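Local atomic coordinates of 2-dehydropantoate 2-reductase (Geobacter metallireducens, PDB entry 3HN2), a protein that probably catalyses the NADPH-dependent reduction of ketopantoate to pantoate, the second step of the route from 3-methyl-2-oxobutanoate to pantoate in pantothenate biosynthesis. Residues R4-A12 with M70-K78; I220-Q231 with Y281-V292. All coordinates share one frame; numbering follows the deposited sequence.

Contact 1: residues R4-A12 with M70-K78; sequences RIAIVGAGA and MDLVLVGLK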
ATOM      1  N   ARG A   4     -27.303   8.065  20.642  1.00 63.89           N
ATOM      2  CA  ARG A   4     -26.470   9.231  20.227  1.00 62.96           C
ATOM      3  C   ARG A   4     -26.070   9.191  18.746  1.00 61.00           C
ATOM      4  O   ARG A   4     -25.960  10.235  18.103  1.00 59.59           O
ATOM      5  CB  ARG A   4     -25.235   9.379  21.128  1.00 59.48           C
ATOM      6  CG  ARG A   4     -24.449   8.099  21.384  1.00 65.94           C
ATOM      7  CD  ARG A   4     -23.126   8.395  22.076  1.00 70.50           C
ATOM      8  NE  ARG A   4     -23.292   8.739  23.490  1.00 92.80           N
ATOM      9  CZ  ARG A   4     -23.171   7.881  24.502  1.00 94.86           C
ATOM     10  NH1 ARG A   4     -23.341   8.301  25.747  1.00 93.04           N
ATOM     11  NH2 ARG A   4     -22.878   6.605  24.279  1.00 97.26           N
ATOM     12  N   ILE A   5     -25.869   7.987  18.213  1.00 60.47           N
ATOM     13  CA  ILE A   5     -25.417   7.812  16.829  1.00 55.37           C
ATOM     14  C   ILE A   5     -26.494   7.184  15.935  1.00 51.34           C
ATOM     15  O   ILE A   5     -27.144   6.215  16.327  1.00 51.84           O
ATOM     16  CB  ILE A   5     -24.065   7.024  16.765  1.00 57.98           C
ATOM     17  CG1 ILE A   5     -22.879   7.981  16.871  1.00 53.21           C
ATOM     18  CG2 ILE A   5     -23.901   6.247  15.461  1.00 56.01           C
ATOM     19  CD1 ILE A   5     -22.392   8.238  18.259  1.00 52.09           C
ATOM     20  N   ALA A   6     -26.691   7.772  14.753  1.00 49.53           N
ATOM     21  CA  ALA A   6     -27.514   7.180  13.697  1.00 45.95           C
ATOM     22  C   ALA A   6     -26.675   6.934  12.451  1.00 41.60           C
ATOM     23  O   ALA A   6     -25.908   7.806  12.040  1.00 42.16           O
ATOM     24  CB  ALA A   6     -28.691   8.082  13.357  1.00 41.38           C
ATOM     25  N   ILE A   7     -26.837   5.758  11.847  1.00 37.94           N
ATOM     26  CA  ILE A   7     -26.123   5.416  10.612  1.00 40.51           C
ATOM     27  C   ILE A   7     -27.048   5.499   9.409  1.00 40.44           C
ATOM     28  O   ILE A   7     -28.014   4.742   9.302  1.00 42.45           O
ATOM     29  CB  ILE A   7     -25.495   3.989  10.659  1.00 44.92           C
ATOM     30  CG1 ILE A   7     -24.640   3.784  11.921  1.00 23.40           C
ATOM     31  CG2 ILE A   7     -24.716   3.698   9.375  1.00 36.12           C
ATOM     32  CD1 ILE A   7     -23.454   4.733  12.048  1.00 35.97           C
ATOM     33  N   VAL A   8     -26.740   6.417   8.499  1.00 44.26           N
ATOM     34  CA  VAL A   8     -27.543   6.616   7.292  1.00 42.31           C
ATOM     35  C   VAL A   8     -26.714   6.270   6.051  1.00 41.00           C
ATOM     36  O   VAL A   8     -25.905   7.061   5.568  1.00 34.07           O
ATOM     37  CB  VAL A   8     -28.131   8.048   7.240  1.00 36.15           C
ATOM     38  CG1 VAL A   8     -28.824   8.314   5.915  1.00 26.01           C
ATOM     39  CG2 VAL A   8     -29.110   8.246   8.396  1.00 48.10           C
ATOM     40  N   GLY A   9     -26.914   5.058   5.557  1.00 50.80           N
ATOM     41  CA  GLY A   9     -26.119   4.534   4.457  1.00 56.59           C
ATOM     42  C   GLY A   9     -26.301   3.037   4.387  1.00 63.33           C
ATOM     43  O   GLY A   9     -26.926   2.526   3.450  1.00 71.23           O
ATOM     44  N   ALA A  10     -25.767   2.351   5.399  1.00 60.05           N
ATOM     45  CA  ALA A  10     -25.794   0.887   5.510  1.00 60.96           C
ATOM     46  C   ALA A  10     -25.066   0.190   4.357  1.00 63.50           C
ATOM     47  O   ALA A  10     -25.443  -0.907   3.931  1.00 68.36           O
ATOM     48  CB  ALA A  10     -27.232   0.358   5.678  1.00 60.65           C
ATOM     49  N   GLY A  11     -24.017   0.841   3.865  1.00 61.46           N
ATOM     50  CA  GLY A  11     -23.174   0.276   2.827  1.00 65.90           C
ATOM     51  C   GLY A  11     -22.005  -0.454   3.447  1.00 66.93           C
ATOM     52  O   GLY A  11     -22.053  -0.847   4.612  1.00 68.71           O
ATOM     53  N   ALA A  12     -20.940  -0.610   2.670  1.00 71.35           N
ATOM     54  CA  ALA A  12     -19.754  -1.333   3.115  1.00 69.58           C
ATOM     55  C   ALA A  12     -18.908  -0.547   4.122  1.00 68.55           C
ATOM     56  O   ALA A  12     -17.994  -1.106   4.734  1.00 73.89           O
ATOM     57  CB  ALA A  12     -18.917  -1.749   1.918  1.00 70.95           C
ATOM     58  N   MET A  70     -31.067  12.796  17.338  1.00 69.97           N
ATOM     59  CA  MET A  70     -29.788  12.157  17.650  1.00 65.84           C
ATOM     60  C   MET A  70     -28.739  13.206  18.038  1.00 64.43           C
ATOM     61  O   MET A  70     -28.990  14.407  17.940  1.00 66.75           O
ATOM     62  CB  MET A  70     -29.298  11.354  16.438  1.00 63.29           C
ATOM     63  CG  MET A  70     -30.192  10.191  16.013  1.00 55.36           C
ATOM     64  SD  MET A  70     -29.761   8.609  16.778  1.00 42.91           S
ATOM     65  CE  MET A  70     -30.884   8.570  18.176  1.00 46.01           C
ATOM     66  N   ASP A  71     -27.571  12.752  18.490  1.00 61.56           N
ATOM     67  CA  ASP A  71     -26.439  13.649  18.737  1.00 61.61           C
ATOM     68  C   ASP A  71     -25.566  13.765  17.492  1.00 57.47           C
ATOM     69  O   ASP A  71     -25.086  14.846  17.148  1.00 53.74           O
ATOM     70  CB  ASP A  71     -25.590  13.152  19.913  1.00 65.16           C
ATOM     71  CG  ASP A  71     -26.271  13.347  21.256  1.00 72.92           C
ATOM     72  OD1 ASP A  71     -26.917  14.400  21.466  1.00 84.70           O
ATOM     73  OD2 ASP A  71     -26.145  12.445  22.111  1.00 73.93           O
ATOM     74  N   LEU A  72     -25.371  12.631  16.826  1.00 54.67           N
ATOM     75  CA  LEU A  72     -24.540  12.541  15.640  1.00 50.62           C
ATOM     76  C   LEU A  72     -25.203  11.649  14.604  1.00 51.23           C
ATOM     77  O   LEU A  72     -25.697  10.568  14.934  1.00 47.57           O
ATOM     78  CB  LEU A  72     -23.162  11.976  16.008  1.00 50.86           C
ATOM     79  CG  LEU A  72     -22.171  11.643  14.886  1.00 49.65           C
ATOM     80  CD1 LEU A  72     -21.667  12.903  14.202  1.00 48.33           C
ATOM     81  CD2 LEU A  72     -21.012  10.843  15.433  1.00 54.13           C
ATOM     82  N   VAL A  73     -25.230  12.102  13.352  1.00 47.10           N
ATOM     83  CA  VAL A  73     -25.611  11.212  12.260  1.00 46.31           C
ATOM     84  C   VAL A  73     -24.469  11.016  11.258  1.00 41.24           C
ATOM     85  O   VAL A  73     -24.024  11.961  10.604  1.00 41.30           O
ATOM     86  CB  VAL A  73     -26.982  11.592  11.598  1.00 51.10           C
ATOM     87  CG1 VAL A  73     -27.156  13.087  11.480  1.00 39.47           C
ATOM     88  CG2 VAL A  73     -27.157  10.903  10.240  1.00 55.35           C
ATOM     89  N   LEU A  74     -23.973   9.783  11.196  1.00 44.10           N
ATOM     90  CA  LEU A  74     -22.998   9.364  10.188  1.00 33.78           C
ATOM     91  C   LEU A  74     -23.704   9.080   8.884  1.00 26.18           C
ATOM     92  O   LEU A  74     -24.463   8.116   8.788  1.00 31.76           O
ATOM     93  CB  LEU A  74     -22.303   8.081  10.619  1.00 40.13           C
ATOM     94  CG  LEU A  74     -20.819   8.067  10.948  1.00 46.28           C
ATOM     95  CD1 LEU A  74     -20.599   8.569  12.358  1.00 52.68           C
ATOM     96  CD2 LEU A  74     -20.318   6.641  10.803  1.00 47.48           C
ATOM     97  N   VAL A  75     -23.463   9.920   7.883  1.00 22.18           N
ATOM     98  CA  VAL A  75     -23.971   9.676   6.544  1.00 29.93           C
ATOM     99  C   VAL A  75     -22.944   8.835   5.756  1.00 42.29           C
ATOM    100  O   VAL A  75     -21.804   9.257   5.547  1.00 43.37           O
ATOM    101  CB  VAL A  75     -24.297  10.992   5.814  1.00 27.29           C
ATOM    102  CG1 VAL A  75     -24.995  10.713   4.499  1.00 35.04           C
ATOM    103  CG2 VAL A  75     -25.182  11.884   6.687  1.00 39.02           C
ATOM    104  N   GLY A  76     -23.357   7.633   5.362  1.00 40.48           N
ATOM    105  CA  GLY A  76     -22.543   6.748   4.536  1.00 48.21           C
ATOM    106  C   GLY A  76     -23.248   6.384   3.242  1.00 54.59           C
ATOM    107  O   GLY A  76     -22.915   5.375   2.609  1.00 54.73           O
ATOM    108  N   LEU A  77     -24.222   7.214   2.860  1.00 56.64           N
ATOM    109  CA  LEU A  77     -25.011   7.042   1.637  1.00 58.64           C
ATOM    110  C   LEU A  77     -24.160   7.088   0.381  1.00 60.65           C
ATOM    111  O   LEU A  77     -23.146   7.781   0.332  1.00 68.87           O
ATOM    112  CB  LEU A  77     -26.063   8.151   1.518  1.00 57.59           C
ATOM    113  CG  LEU A  77     -27.416   8.085   2.225  1.00 60.07           C
ATOM    114  CD1 LEU A  77     -28.064   9.459   2.181  1.00 53.27           C
ATOM    115  CD2 LEU A  77     -28.335   7.037   1.606  1.00 43.03           C
ATOM    116  N   LYS A  78     -24.579   6.343  -0.634  1.00 61.56           N
ATOM    117  CA  LYS A  78     -24.024   6.516  -1.962  1.00 58.57           C
ATOM    118  C   LYS A  78     -24.565   7.829  -2.516  1.00 60.41           C
ATOM    119  O   LYS A  78     -25.739   8.151  -2.323  1.00 61.54           O
ATOM    120  CB  LYS A  78     -24.373   5.331  -2.857  1.00 50.27           C
ATOM    121  CG  LYS A  78     -23.215   4.365  -3.083  1.00 52.73           C
ATOM    122  CD  LYS A  78     -22.840   3.585  -1.827  1.00 61.56           C
ATOM    123  CE  LYS A  78     -21.335   3.340  -1.752  1.00 75.73           C
ATOM    124  NZ  LYS A  78     -20.810   2.567  -2.917  1.00 78.72           N
TER
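V8 and L74 are joined by a nearly straight bond from V8 N to L74 O (2.9 Å, 176° at the hydrogen). It belongs to the central pair of parallel strands, 5-8 and 72-75, of a Rossmann-type nucleotide-binding fold. Strands 28-31 and 98-101 flank the pair, and further backbone bonds alternate between the two strands: L72 N to R4 O, A6 N to L72 O, L74 N to A6 O. Packing is dense on both faces of the sheet. On one, I5 lies beside L72 and I7 beside L74, with I7 CD1 3.8 Å from L74 CB. On the other, the methyls of V8 divide their work: CG1, anti to the backbone N (chi1 173°), runs beside L77, while CG2 meets V73 CG2 at 3.8 Å. Farther back on this face, M70, bent at chi2 and chi3, sets its sulfur against A6, SD to CB 3.6 Å. Helix 85-89 covers V75 and L77.

The loose, solvent-exposed side is at R4 and D71, next to the strands. R4 touches D71 through CB, 3.3 Å from OD2, but the charged ends stay apart, R4 NE lying 4.9 Å from D71 OD2; the guanidinium makes a long, weak ion pair with E26. At its C-terminal end strand 5-8 leads into the glycine-rich turn, where G9 and G11 fit the GxGxxG pattern of dinucleotide-binding folds. A side chain on G9 would run into the backbone of G76, whose N bonds V8 O at 2.6 Å, tilted 35° from the carbonyl plane.

Contact 2: residues I220-Q231 with Y281-V292; sequences IMLEVIAGANAQ and YGAREGIAMPRV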
ATOM      1  N   ILE A 220      -3.569  12.451 -15.447  1.00 31.54           N
ATOM      2  CA  ILE A 220      -4.872  12.575 -14.798  1.00 43.49           C
ATOM      3  C   ILE A 220      -4.697  13.215 -13.421  1.00 46.45           C
ATOM      4  O   ILE A 220      -5.386  14.186 -13.084  1.00 47.46           O
ATOM      5  CB  ILE A 220      -5.583  11.205 -14.679  1.00 45.22           C
ATOM      6  CG1 ILE A 220      -6.022  10.712 -16.056  1.00 43.90           C
ATOM      7  CG2 ILE A 220      -6.805  11.293 -13.757  1.00 50.18           C
ATOM      8  CD1 ILE A 220      -6.311   9.212 -16.107  1.00 64.00           C
ATOM      9  N   MET A 221      -3.741  12.678 -12.661  1.00 40.37           N
ATOM     10  CA  MET A 221      -3.391  13.171 -11.336  1.00 29.38           C
ATOM     11  C   MET A 221      -2.975  14.635 -11.295  1.00 42.61           C
ATOM     12  O   MET A 221      -3.465  15.393 -10.446  1.00 35.33           O
ATOM     13  CB  MET A 221      -2.295  12.320 -10.735  1.00 19.58           C
ATOM     14  CG  MET A 221      -2.812  11.029 -10.170  1.00 14.43           C
ATOM     15  SD  MET A 221      -1.596  10.272  -9.091  1.00 20.50           S
ATOM     16  CE  MET A 221      -2.585   8.887  -8.577  1.00  2.00           C
ATOM     17  N   LEU A 222      -2.092  15.032 -12.216  1.00 35.47           N
ATOM     18  CA  LEU A 222      -1.680  16.437 -12.334  1.00 40.19           C
ATOM     19  C   LEU A 222      -2.830  17.431 -12.596  1.00 38.19           C
ATOM     20  O   LEU A 222      -2.743  18.591 -12.197  1.00 39.56           O
ATOM     21  CB  LEU A 222      -0.610  16.598 -13.407  1.00 20.51           C
ATOM     22  CG  LEU A 222       0.790  16.108 -13.033  1.00 48.81           C
ATOM     23  CD1 LEU A 222       1.622  15.724 -14.271  1.00 28.82           C
ATOM     24  CD2 LEU A 222       1.499  17.143 -12.200  1.00 35.48           C
ATOM     25  N   GLU A 223      -3.884  16.968 -13.266  1.00 34.27           N
ATOM     26  CA  GLU A 223      -5.038  17.792 -13.592  1.00 50.43           C
ATOM     27  C   GLU A 223      -5.878  18.054 -12.356  1.00 49.14           C
ATOM     28  O   GLU A 223      -6.274  19.189 -12.106  1.00 52.08           O
ATOM     29  CB  GLU A 223      -5.894  17.124 -14.669  1.00 55.80           C
ATOM     30  CG  GLU A 223      -5.278  17.137 -16.059  1.00 57.38           C
ATOM     31  CD  GLU A 223      -6.195  16.551 -17.120  1.00 70.41           C
ATOM     32  OE1 GLU A 223      -7.401  16.339 -16.848  1.00 63.38           O
ATOM     33  OE2 GLU A 223      -5.698  16.303 -18.239  1.00 84.63           O
ATOM     34  N   VAL A 224      -6.126  16.990 -11.590  1.00 50.07           N
ATOM     35  CA  VAL A 224      -6.842  17.042 -10.316  1.00 43.58           C
ATOM     36  C   VAL A 224      -6.149  17.979  -9.326  1.00 47.37           C
ATOM     37  O   VAL A 224      -6.813  18.758  -8.633  1.00 53.28           O
ATOM     38  CB  VAL A 224      -6.993  15.624  -9.704  1.00 46.49           C
ATOM     39  CG1 VAL A 224      -7.753  15.660  -8.391  1.00 40.74           C
ATOM     40  CG2 VAL A 224      -7.701  14.694 -10.680  1.00 56.98           C
ATOM     41  N   ILE A 225      -4.819  17.907  -9.284  1.00 41.74           N
ATOM     42  CA  ILE A 225      -3.993  18.810  -8.478  1.00 42.43           C
ATOM     43  C   ILE A 225      -4.136  20.273  -8.935  1.00 46.94           C
ATOM     44  O   ILE A 225      -4.299  21.175  -8.100  1.00 51.37           O
ATOM     45  CB  ILE A 225      -2.509  18.355  -8.470  1.00 39.95           C
ATOM     46  CG1 ILE A 225      -2.344  17.098  -7.611  1.00 35.60           C
ATOM     47  CG2 ILE A 225      -1.592  19.445  -7.934  1.00 37.60           C
ATOM     48  CD1 ILE A 225      -1.020  16.360  -7.835  1.00 48.67           C
ATOM     49  N   ALA A 226      -4.112  20.493 -10.251  1.00 38.77           N
ATOM     50  CA  ALA A 226      -4.279  21.831 -10.826  1.00 43.95           C
ATOM     51  C   ALA A 226      -5.667  22.413 -10.535  1.00 51.68           C
ATOM     52  O   ALA A 226      -5.814  23.616 -10.287  1.00 53.35           O
ATOM     53  CB  ALA A 226      -4.022  21.802 -12.305  1.00 38.71           C
ATOM     54  N   GLY A 227      -6.674  21.544 -10.551  1.00 53.02           N
ATOM     55  CA  GLY A 227      -8.033  21.918 -10.194  1.00 52.50           C
ATOM     56  C   GLY A 227      -8.186  22.122  -8.703  1.00 60.66           C
ATOM     57  O   GLY A 227      -9.086  22.836  -8.261  1.00 69.31           O
ATOM     58  N   ALA A 228      -7.305  21.495  -7.927  1.00 62.57           N
ATOM     59  CA  ALA A 228      -7.309  21.640  -6.474  1.00 56.96           C
ATOM     60  C   ALA A 228      -6.641  22.935  -6.039  1.00 54.93           C
ATOM     61  O   ALA A 228      -7.150  23.633  -5.173  1.00 60.38           O
ATOM     62  CB  ALA A 228      -6.620  20.462  -5.823  1.00 57.35           C
ATOM     63  N   ASN A 229      -5.502  23.251  -6.649  1.00 55.59           N
ATOM     64  CA  ASN A 229      -4.679  24.380  -6.222  1.00 47.67           C
ATOM     65  C   ASN A 229      -5.278  25.751  -6.492  1.00 50.74           C
ATOM     66  O   ASN A 229      -4.921  26.727  -5.829  1.00 57.89           O
ATOM     67  CB  ASN A 229      -3.276  24.272  -6.812  1.00 36.81           C
ATOM     68  CG  ASN A 229      -2.442  23.222  -6.115  1.00 51.17           C
ATOM     69  OD1 ASN A 229      -2.619  22.973  -4.917  1.00 31.85           O
ATOM     70  ND2 ASN A 229      -1.523  22.597  -6.858  1.00 38.34           N
ATOM     71  N   ALA A 230      -6.196  25.817  -7.446  1.00 51.05           N
ATOM     72  CA  ALA A 230      -6.901  27.057  -7.726  1.00 59.64           C
ATOM     73  C   ALA A 230      -8.305  27.075  -7.107  1.00 63.41           C
ATOM     74  O   ALA A 230      -9.231  27.651  -7.676  1.00 66.14           O
ATOM     75  CB  ALA A 230      -6.959  27.298  -9.222  1.00 57.20           C
ATOM     76  N   GLN A 231      -8.448  26.461  -5.930  1.00 65.02           N
ATOM     77  CA  GLN A 231      -9.755  26.328  -5.277  1.00 68.44           C
ATOM     78  C   GLN A 231      -9.852  27.070  -3.933  1.00 70.50           C
ATOM     79  O   GLN A 231     -10.803  26.873  -3.166  1.00 68.00           O
ATOM     80  CB  GLN A 231     -10.108  24.847  -5.097  1.00 66.60           C
ATOM     81  CG  GLN A 231     -11.577  24.524  -5.313  1.00 69.86           C
ATOM     82  CD  GLN A 231     -12.024  24.775  -6.738  1.00 63.77           C
ATOM     83  OE1 GLN A 231     -13.025  25.449  -6.974  1.00 63.37           O
ATOM     84  NE2 GLN A 231     -11.278  24.240  -7.698  1.00 59.46           N
ATOM     85  N   TYR A 281     -16.104  22.389 -10.469  1.00 42.87           N
ATOM     86  CA  TYR A 281     -15.289  23.258  -9.606  1.00 44.20           C
ATOM     87  C   TYR A 281     -14.049  23.829 -10.287  1.00 49.44           C
ATOM     88  O   TYR A 281     -13.660  24.965 -10.018  1.00 55.20           O
ATOM     89  CB  TYR A 281     -14.901  22.542  -8.308  1.00 47.30           C
ATOM     90  CG  TYR A 281     -15.882  22.746  -7.170  1.00 58.90           C
ATOM     91  CD1 TYR A 281     -15.968  23.970  -6.504  1.00 63.56           C
ATOM     92  CD2 TYR A 281     -16.722  21.715  -6.758  1.00 67.96           C
ATOM     93  CE1 TYR A 281     -16.871  24.158  -5.460  1.00 74.22           C
ATOM     94  CE2 TYR A 281     -17.624  21.891  -5.714  1.00 68.32           C
ATOM     95  CZ  TYR A 281     -17.694  23.112  -5.072  1.00 74.56           C
ATOM     96  OH  TYR A 281     -18.586  23.281  -4.038  1.00 73.03           O
ATOM     97  N   GLY A 282     -13.442  23.044 -11.175  1.00 54.37           N
ATOM     98  CA  GLY A 282     -12.290  23.496 -11.946  1.00 61.33           C
ATOM     99  C   GLY A 282     -12.659  24.444 -13.072  1.00 67.55           C
ATOM    100  O   GLY A 282     -11.915  25.384 -13.363  1.00 69.97           O
ATOM    101  N   ALA A 283     -13.806  24.191 -13.705  1.00 70.16           N
ATOM    102  CA  ALA A 283     -14.295  25.009 -14.818  1.00 69.15           C
ATOM    103  C   ALA A 283     -14.764  26.371 -14.331  1.00 68.53           C
ATOM    104  O   ALA A 283     -14.611  27.371 -15.034  1.00 70.76           O
ATOM    105  CB  ALA A 283     -15.414  24.296 -15.560  1.00 69.38           C
ATOM    106  N   ARG A 284     -15.326  26.384 -13.120  1.00 67.48           N
ATOM    107  CA  ARG A 284     -15.732  27.594 -12.399  1.00 64.86           C
ATOM    108  C   ARG A 284     -14.559  28.559 -12.203  1.00 62.77           C
ATOM    109  O   ARG A 284     -14.742  29.772 -12.182  1.00 71.47           O
ATOM    110  CB  ARG A 284     -16.298  27.193 -11.036  1.00 68.35           C
ATOM    111  CG  ARG A 284     -17.099  28.253 -10.292  1.00 79.56           C
ATOM    112  CD  ARG A 284     -16.844  28.120  -8.796  1.00 86.85           C
ATOM    113  NE  ARG A 284     -18.073  27.988  -8.020  1.00 93.02           N
ATOM    114  CZ  ARG A 284     -18.124  27.686  -6.724  1.00 95.41           C
ATOM    115  NH1 ARG A 284     -17.009  27.479  -6.031  1.00 89.33           N
ATOM    116  NH2 ARG A 284     -19.300  27.586  -6.116  1.00 93.68           N
ATOM    117  N   GLU A 285     -13.361  28.003 -12.044  1.00 61.72           N
ATOM    118  CA  GLU A 285     -12.138  28.789 -11.930  1.00 59.42           C
ATOM    119  C   GLU A 285     -11.372  28.797 -13.246  1.00 58.98           C
ATOM    120  O   GLU A 285     -10.339  29.455 -13.364  1.00 59.40           O
ATOM    121  CB  GLU A 285     -11.250  28.252 -10.802  1.00 58.96           C
ATOM    122  CG  GLU A 285     -11.985  27.958  -9.489  1.00 62.77           C
ATOM    123  CD  GLU A 285     -12.580  29.197  -8.828  1.00 64.38           C
ATOM    124  OE1 GLU A 285     -13.668  29.069  -8.232  1.00 64.93           O
ATOM    125  OE2 GLU A 285     -11.971  30.291  -8.899  1.00 66.73           O
ATOM    126  N   GLY A 286     -11.888  28.059 -14.227  1.00 62.59           N
ATOM    127  CA  GLY A 286     -11.299  27.999 -15.564  1.00 64.53           C
ATOM    128  C   GLY A 286     -10.000  27.223 -15.611  1.00 63.15           C
ATOM    129  O   GLY A 286      -8.936  27.808 -15.805  1.00 62.95           O
ATOM    130  N   ILE A 287     -10.091  25.907 -15.414  1.00 65.10           N
ATOM    131  CA  ILE A 287      -8.929  25.012 -15.480  1.00 61.97           C
ATOM    132  C   ILE A 287      -9.151  23.935 -16.541  1.00 54.68           C
ATOM    133  O   ILE A 287     -10.188  23.273 -16.567  1.00 53.39           O
ATOM    134  CB  ILE A 287      -8.571  24.393 -14.078  1.00 62.81           C
ATOM    135  CG1 ILE A 287      -7.699  25.352 -13.262  1.00 59.98           C
ATOM    136  CG2 ILE A 287      -7.797  23.087 -14.210  1.00 50.49           C
ATOM    137  CD1 ILE A 287      -8.459  26.401 -12.496  1.00 76.35           C
ATOM    138  N   ALA A 288      -8.174  23.796 -17.431  1.00 60.83           N
ATOM    139  CA  ALA A 288      -8.187  22.766 -18.462  1.00 50.77           C
ATOM    140  C   ALA A 288      -7.999  21.394 -17.828  1.00 48.11           C
ATOM    141  O   ALA A 288      -6.947  21.104 -17.258  1.00 48.65           O
ATOM    142  CB  ALA A 288      -7.102  23.038 -19.486  1.00 45.42           C
ATOM    143  N   MET A 289      -9.043  20.574 -17.901  1.00 50.88           N
ATOM    144  CA  MET A 289      -8.990  19.190 -17.433  1.00 46.25           C
ATOM    145  C   MET A 289      -9.520  18.211 -18.493  1.00 48.44           C
ATOM    146  O   MET A 289     -10.600  17.637 -18.321  1.00 49.83           O
ATOM    147  CB  MET A 289      -9.761  19.036 -16.118  1.00 45.20           C
ATOM    148  CG  MET A 289      -8.991  19.484 -14.886  1.00 53.64           C
ATOM    149  SD  MET A 289     -10.026  19.815 -13.449  1.00 44.38           S
ATOM    150  CE  MET A 289      -9.988  18.269 -12.549  1.00 15.60           C
ATOM    151  N   PRO A 290      -8.759  18.010 -19.592  1.00 50.13           N
ATOM    152  CA  PRO A 290      -9.253  17.184 -20.703  1.00 46.99           C
ATOM    153  C   PRO A 290      -9.378  15.704 -20.370  1.00 43.98           C
ATOM    154  O   PRO A 290     -10.287  15.034 -20.869  1.00 44.57           O
ATOM    155  CB  PRO A 290      -8.191  17.382 -21.796  1.00 44.92           C
ATOM    156  CG  PRO A 290      -7.375  18.558 -21.359  1.00 52.96           C
ATOM    157  CD  PRO A 290      -7.413  18.538 -19.873  1.00 45.69           C
ATOM    158  N   ARG A 291      -8.480  15.202 -19.528  1.00 46.08           N
ATOM    159  CA  ARG A 291      -8.437  13.772 -19.227  1.00 38.26           C
ATOM    160  C   ARG A 291      -9.559  13.362 -18.285  1.00 27.32           C
ATOM    161  O   ARG A 291     -10.266  12.364 -18.537  1.00  8.23           O
ATOM    162  CB  ARG A 291      -7.058  13.357 -18.694  1.00 36.77           C
ATOM    163  CG  ARG A 291      -5.983  13.320 -19.778  1.00 53.31           C
ATOM    164  CD  ARG A 291      -4.599  12.924 -19.235  1.00 40.35           C
ATOM    165  NE  ARG A 291      -3.526  13.503 -20.047  1.00 26.74           N
ATOM    166  CZ  ARG A 291      -3.026  14.730 -19.891  1.00 37.33           C
ATOM    167  NH1 ARG A 291      -3.489  15.543 -18.947  1.00 57.77           N
ATOM    168  NH2 ARG A 291      -2.060  15.156 -20.689  1.00 17.14           N
ATOM    169  N   VAL A 292      -9.755  14.157 -17.225  1.00 25.70           N
ATOM    170  CA  VAL A 292     -10.877  13.932 -16.297  1.00 10.86           C
ATOM    171  C   VAL A 292     -12.180  13.968 -17.089  1.00  2.00           C
ATOM    172  O   VAL A 292     -13.064  13.127 -16.879  1.00  7.20           O
ATOM    173  CB  VAL A 292     -10.870  14.895 -15.071  1.00 35.01           C
ATOM    174  CG1 VAL A 292     -11.854  14.419 -14.014  1.00 38.70           C
ATOM    175  CG2 VAL A 292      -9.457  14.994 -14.442  1.00 14.85           C
TER
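E223 extends from helix 211-229 to the start of helix 290-302, where charge and backbone N-H groups converge on its carboxylate. OE1 accepts V292 N on its syn side (3.2 Å, 168° at the hydrogen), and R291 N adds weak bonds to both oxygens. R291 reaches back with CG beside its own backbone N (chi1 -73°) and forms a salt bridge from NH1 to E223 OE2; the modelled separation is doubtfully short. The helix start would tend to favour an ionised carboxylate. With an alanine in place of E223, R291 would probably lose its acidic mate and the N-H of V292 this acceptor.

In the all-helical C-terminal domain, which belongs to the 6PGD C-terminal clan, helix 211-229 packs along the link between helices 271-284 and 290-302.

Apolar contacts fill the middle. I287 CD1 meets A230 CB at 3.7 Å, and M289 CG touches E223 CB at 3.9 Å. G227 leaves room here, since a CB would crowd M289 SD.

Among the neutral polar groups, Q231 crosses Y281 with its amide 83° from the ring plane. Its NE2 bonds G227 O at 2.7 Å and more weakly Y281 O, while OE1 lies at the ring edge, 3.3 Å from Y281 CD1.

Contact 1 and contact 2 illustrate how a two-domain dehydrogenase divides its labour. The parallel strand pair lies in the Rossmann-type domain, which probably binds NADP(H), and the helical packing in the C-terminal domain, on opposite sides of the chain's centre. Their centres are 31 Å apart and their nearest atoms about 16 Å, so neither touches the other. In this family cofactor and substrate meet in the cleft between the domains; the glycine turn of contact 1 probably faces the dinucleotide, whereas contact 2, centred 21 Å from the chain's centre, is structural packing. Each contact also reaches the other domain: K78 by long, weak ion pairs with D262 and E270, Y281 by touching L106.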